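Local coordinates for protein sialidase B (Streptococcus pneumoniae serotype 4, PDB 4XJW) that hydrolyses alpha-2,3, alpha-2,6 and alpha-2,8 linkages of terminal sialic acid in oligosaccharides, glycoproteins and glycolipids, at residues E395-K400 with Y408-F413; A257-F260 with E264-L267. The protein carries 1 engineered substitution. One frame throughout, in Å; residues are numbered along the deposited sequence.

Both contacts are surface contacts carried by one polar pair of side chains, and both lie away from the catalytic and ligand sites. Contact 1 is the outer one, about 28 Å between its centre and that of the chain, and joins a strand of the inserted beta-sheet to a later loop by a directional imidazole-carboxylate hydrogen bond. Contact 2, about 16 Å out, bridges two parts of a single loop with a lysine-glutamate salt bridge. Their centres lie about 15 Å apart and they touch: Tyr408 of contact 1 packs on Phe260 of contact 2, and Asn398 on Glu264. Contact 1 joins strand to loop, contact 2 loop to loop, each through one polar pair.

Contact 1: E395-K400 with Y408-F413; sequences ERHNGK and YKDSLF
His397 and Asp410 approach from opposite directions and meet through a single hydrogen bond, NE2 to OD2 at 2.7 Å. The bond is fairly straight, with 161° at the hydrogen. Its acceptor lies close to the imidazole plane, at the ring edge, while OD2 offers the syn lone pair, on the side of its sister oxygen. Ring and carboxylate are not coplanar; their planes stand 63° apart. Asp410 OD2 also lies 3.5 Å from His397 CE1, slightly nearer than to CD2. Side chains alone span the gap, for the nearest CA atoms, those of His397 and Asp410, are 10.6 Å apart. On both residues CG stands anti to the carbonyl carbon, with chi1 -77° in His397, which lets the imidazole reach out across the gap.

The second shell helps to position both partners. Tyr384 serves each of them: its ring stacks on that of His397, and its hydroxyl is hydrogen-bonded to Asp410 OD1, so both carboxylate oxygens are engaged. Asp410 rides on a type I turn from Tyr408 to Ser411, whose closing backbone bond is weak. On the other side, His397 is held in a strand bonded to strand 377-387, and just beyond it Asn398 OD1 accepts the backbone N of Lys400 at 3.0 Å, an Asx turn where the chain rounds a corner at Gly399.

This His-carboxylate hydrogen bond lies away from the residues assigned to the active site. It ties strand 394-398 to the loop joining strands 400-403 and 413-414 of the same curled antiparallel sheet, within the beta-rich insertion between propeller strands 301-308 and 420-426.

Contact 2: A257-F260 with E264-L267; sequences AMKF and EEQL
A salt bridge from Lys259 NZ to Glu265 OE2 carries this contact. The modelled separation of 2.5 Å between Lys259 NZ and Glu265 OE2 is very short, and its exact value is doubtful. The grip is one-sided: Glu265 OE1 stays 4.1 Å from Lys259 NZ, so one oxygen does the bonding. The two side chains cross at about a right angle, each bent on its way. Lys259 starts with CG between the backbone N and the carbonyl carbon (chi1 72°) and folds again at chi3, which swings its ammonium toward the acid; Glu265 bends at chi2.

Van der Waals contact between the segments is confined to the same pair, and the segments bury only 80 Å². Both partners also touch Asn238 of strand 237-244, and Glu265 touches Tyr227, so the pair packs beside the sheet from which the loop emerges.

Ahead of the bridge, Ala257 and Met258 share Ile239 as their backbone partner, forming a classic beta bulge at the end of edge strand 255-256. Behind it, Glu264 and Gln266 bond to strand 377-387. The salt bridge spans a loop that runs from the propeller sheet containing strand 237-244 to the inserted sheet, before the chain returns to strand 286-294.

Contact 1: E395-K400 with Y408-F413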
loop_
_atom_site.group_PDB
_atom_site.type_symbol
_atom_site.label_atom_id
_atom_site.label_comp_id
_atom_site.label_asym_id
_atom_site.label_seq_id
_atom_site.Cartn_x
_atom_site.Cartn_y
_atom_site.Cartn_z
ATOM N N GLU A 395 -23.565 -4.344 5.058
ATOM C CA GLU A 395 -23.125 -3.317 5.983
ATOM C C GLU A 395 -24.279 -3.056 6.930
ATOM O O GLU A 395 -25.356 -2.627 6.501
ATOM C CB GLU A 395 -22.752 -2.056 5.205
ATOM C CG GLU A 395 -21.732 -2.349 4.104
ATOM C CD GLU A 395 -21.308 -1.131 3.306
ATOM O OE1 GLU A 395 -21.343 -0.005 3.846
ATOM O OE2 GLU A 395 -20.930 -1.312 2.121
ATOM N N ARG A 396 -24.074 -3.332 8.212
ATOM C CA ARG A 396 -25.178 -3.211 9.153
ATOM C C ARG A 396 -24.808 -2.724 10.543
ATOM O O ARG A 396 -23.699 -2.935 11.042
ATOM C CB ARG A 396 -25.917 -4.536 9.267
ATOM C CG ARG A 396 -25.032 -5.671 9.674
ATOM C CD ARG A 396 -25.837 -6.931 9.941
ATOM N NE ARG A 396 -24.992 -7.982 10.495
ATOM C CZ ARG A 396 -25.296 -9.273 10.482
ATOM N NH1 ARG A 396 -26.433 -9.686 9.937
ATOM N NH2 ARG A 396 -24.459 -10.153 11.014
ATOM N N HIS A 397 -25.775 -2.061 11.160
ATOM C CA HIS A 397 -25.624 -1.555 12.508
ATOM C C HIS A 397 -25.253 -2.656 13.503
ATOM O O HIS A 397 -25.760 -3.781 13.428
ATOM C CB HIS A 397 -26.913 -0.841 12.920
ATOM C CG HIS A 397 -27.069 0.518 12.314
ATOM N ND1 HIS A 397 -28.234 0.934 11.710
ATOM C CD2 HIS A 397 -26.206 1.560 12.228
ATOM C CE1 HIS A 397 -28.082 2.172 11.271
ATOM N NE2 HIS A 397 -26.861 2.576 11.577
ATOM N N ASN A 398 -24.349 -2.336 14.426
ATOM C CA ASN A 398 -23.797 -3.355 15.314
ATOM C C ASN A 398 -24.097 -3.165 16.804
ATOM O O ASN A 398 -23.495 -3.824 17.647
ATOM C CB ASN A 398 -22.285 -3.484 15.094
ATOM C CG ASN A 398 -21.528 -2.221 15.467
ATOM O OD1 ASN A 398 -21.998 -1.404 16.263
ATOM N ND2 ASN A 398 -20.339 -2.061 14.902
ATOM N N GLY A 399 -24.986 -2.233 17.127
ATOM C CA GLY A 399 -25.394 -2.035 18.508
ATOM C C GLY A 399 -24.514 -1.113 19.330
ATOM O O GLY A 399 -24.857 -0.778 20.466
ATOM N N LYS A 400 -23.379 -0.699 18.776
ATOM C CA LYS A 400 -22.478 0.215 19.481
ATOM C C LYS A 400 -22.750 1.659 19.078
ATOM O O LYS A 400 -23.012 1.933 17.910
ATOM C CB LYS A 400 -21.016 -0.157 19.204
ATOM C CG LYS A 400 -19.983 0.820 19.756
ATOM C CD LYS A 400 -18.560 0.319 19.525
ATOM C CE LYS A 400 -17.543 1.455 19.639
ATOM N NZ LYS A 400 -16.152 0.957 19.845
ATOM N N TYR A 408 -20.448 11.552 8.552
ATOM C CA TYR A 408 -21.053 10.224 8.625
ATOM C C TYR A 408 -22.395 10.135 7.903
ATOM O O TYR A 408 -23.115 11.129 7.776
ATOM C CB TYR A 408 -21.287 9.795 10.073
ATOM C CG TYR A 408 -20.056 9.565 10.919
ATOM C CD1 TYR A 408 -18.774 9.645 10.386
ATOM C CD2 TYR A 408 -20.191 9.254 12.264
ATOM C CE1 TYR A 408 -17.655 9.418 11.189
ATOM C CE2 TYR A 408 -19.092 9.032 13.060
ATOM C CZ TYR A 408 -17.829 9.118 12.527
ATOM O OH TYR A 408 -16.752 8.893 13.368
ATOM N N LYS A 409 -22.730 8.924 7.478
ATOM C CA LYS A 409 -23.984 8.666 6.768
ATOM C C LYS A 409 -25.189 8.922 7.674
ATOM O O LYS A 409 -26.208 9.437 7.222
ATOM C CB LYS A 409 -23.999 7.223 6.270
ATOM C CG LYS A 409 -25.327 6.766 5.678
ATOM C CD LYS A 409 -25.216 5.321 5.224
ATOM C CE LYS A 409 -26.519 4.816 4.634
ATOM N NZ LYS A 409 -26.413 3.397 4.184
ATOM N N ASP A 410 -25.051 8.599 8.957
ATOM C CA ASP A 410 -26.177 8.667 9.891
ATOM C C ASP A 410 -26.337 10.017 10.600
ATOM O O ASP A 410 -27.205 10.166 11.467
ATOM C CB ASP A 410 -26.065 7.557 10.946
ATOM C CG ASP A 410 -26.288 6.164 10.378
ATOM O OD1 ASP A 410 -26.424 6.008 9.146
ATOM O OD2 ASP A 410 -26.310 5.212 11.196
ATOM N N SER A 411 -25.498 10.989 10.258
ATOM C CA SER A 411 -25.524 12.282 10.945
ATOM C C SER A 411 -26.786 13.116 10.667
ATOM O O SER A 411 -27.351 13.089 9.567
ATOM C CB SER A 411 -24.278 13.109 10.613
ATOM O OG SER A 411 -24.203 14.258 11.431
ATOM N N LEU A 412 -27.208 13.862 11.682
ATOM C CA LEU A 412 -28.319 14.807 11.552
ATOM C C LEU A 412 -27.938 15.964 10.634
ATOM O O LEU A 412 -28.773 16.477 9.888
ATOM C CB LEU A 412 -28.707 15.346 12.927
ATOM C CG LEU A 412 -29.814 16.392 13.038
ATOM C CD1 LEU A 412 -31.102 15.871 12.425
ATOM C CD2 LEU A 412 -30.029 16.757 14.508
ATOM N N PHE A 413 -26.678 16.385 10.714
ATOM C CA PHE A 413 -26.129 17.400 9.828
ATOM C C PHE A 413 -24.995 16.793 9.008
ATOM O O PHE A 413 -24.096 16.164 9.567
ATOM C CB PHE A 413 -25.600 18.585 10.640
ATOM C CG PHE A 413 -26.674 19.428 11.246
ATOM C CD1 PHE A 413 -27.326 20.386 10.489
ATOM C CD2 PHE A 413 -27.022 19.271 12.580
ATOM C CE1 PHE A 413 -28.324 21.171 11.046
ATOM C CE2 PHE A 413 -28.013 20.057 13.149
ATOM C CZ PHE A 413 -28.660 21.008 12.380
#

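Contact 2: A257-F260 with E264-L267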
loop_
_atom_site.group_PDB
_atom_site.type_symbol
_atom_site.label_atom_id
_atom_site.label_comp_id
_atom_site.label_asym_id
_atom_site.label_seq_id
_atom_site.Cartn_x
_atom_site.Cartn_y
_atom_site.Cartn_z
ATOM N N ALA A 257 -3.256 8.642 12.861
ATOM C CA ALA A 257 -3.157 10.085 12.685
ATOM C C ALA A 257 -4.515 10.697 12.356
ATOM O O ALA A 257 -4.828 11.809 12.801
ATOM C CB ALA A 257 -2.141 10.435 11.606
ATOM N N MET A 258 -5.306 9.988 11.550
ATOM C CA MET A 258 -6.676 10.398 11.230
ATOM C C MET A 258 -7.544 9.158 11.185
ATOM O O MET A 258 -7.185 8.161 10.547
ATOM C CB MET A 258 -6.752 11.114 9.870
ATOM C CG MET A 258 -5.983 12.425 9.800
ATOM S SD MET A 258 -6.258 13.269 8.232
ATOM C CE MET A 258 -5.113 14.637 8.410
ATOM N N LYS A 259 -8.688 9.215 11.856
ATOM C CA LYS A 259 -9.582 8.071 11.894
ATOM C C LYS A 259 -11.026 8.515 12.024
ATOM O O LYS A 259 -11.318 9.606 12.539
ATOM C CB LYS A 259 -9.233 7.162 13.063
ATOM C CG LYS A 259 -9.619 7.767 14.398
ATOM C CD LYS A 259 -9.396 6.794 15.535
ATOM C CE LYS A 259 -10.040 5.476 15.196
ATOM N NZ LYS A 259 -9.928 4.467 16.285
ATOM N N PHE A 260 -11.921 7.664 11.532
ATOM C CA PHE A 260 -13.355 7.812 11.715
ATOM C C PHE A 260 -13.877 6.559 12.391
ATOM O O PHE A 260 -13.280 5.484 12.271
ATOM C CB PHE A 260 -14.064 7.944 10.369
ATOM C CG PHE A 260 -13.981 9.307 9.758
ATOM C CD1 PHE A 260 -14.330 10.438 10.484
ATOM C CD2 PHE A 260 -13.571 9.460 8.438
ATOM C CE1 PHE A 260 -14.285 11.702 9.897
ATOM C CE2 PHE A 260 -13.516 10.722 7.854
ATOM C CZ PHE A 260 -13.870 11.837 8.585
ATOM N N GLU A 264 -16.741 0.005 12.289
ATOM C CA GLU A 264 -15.790 -0.724 13.129
ATOM C C GLU A 264 -14.470 -0.994 12.395
ATOM O O GLU A 264 -14.457 -1.218 11.189
ATOM C CB GLU A 264 -16.420 -2.048 13.592
ATOM C CG GLU A 264 -15.526 -2.932 14.471
ATOM C CD GLU A 264 -16.048 -4.361 14.627
ATOM O OE1 GLU A 264 -16.980 -4.759 13.898
ATOM O OE2 GLU A 264 -15.514 -5.091 15.484
ATOM N N GLU A 265 -13.362 -0.970 13.129
ATOM C CA GLU A 265 -12.083 -1.395 12.573
ATOM C C GLU A 265 -12.044 -2.920 12.553
ATOM O O GLU A 265 -11.787 -3.554 13.587
ATOM C CB GLU A 265 -10.931 -0.838 13.414
ATOM C CG GLU A 265 -10.834 0.688 13.402
ATOM C CD GLU A 265 -10.386 1.250 14.750
ATOM O OE1 GLU A 265 -9.931 0.460 15.611
ATOM O OE2 GLU A 265 -10.491 2.475 14.945
ATOM N N GLN A 266 -12.314 -3.511 11.392
ATOM C CA GLN A 266 -12.397 -4.961 11.267
ATOM C C GLN A 266 -11.296 -5.510 10.386
ATOM O O GLN A 266 -11.048 -4.985 9.297
ATOM C CB GLN A 266 -13.717 -5.364 10.616
ATOM C CG GLN A 266 -14.922 -5.354 11.510
ATOM C CD GLN A 266 -16.184 -5.599 10.716
ATOM O OE1 GLN A 266 -16.823 -4.659 10.259
ATOM N NE2 GLN A 266 -16.540 -6.867 10.534
ATOM N N LEU A 267 -10.676 -6.588 10.850
ATOM C CA LEU A 267 -9.706 -7.341 10.073
ATOM C C LEU A 267 -10.507 -8.341 9.236
ATOM O O LEU A 267 -10.933 -9.381 9.738
ATOM C CB LEU A 267 -8.727 -8.045 11.027
ATOM C CG LEU A 267 -7.372 -8.543 10.529
ATOM C CD1 LEU A 267 -6.499 -7.387 10.113
ATOM C CD2 LEU A 267 -6.666 -9.366 11.615
#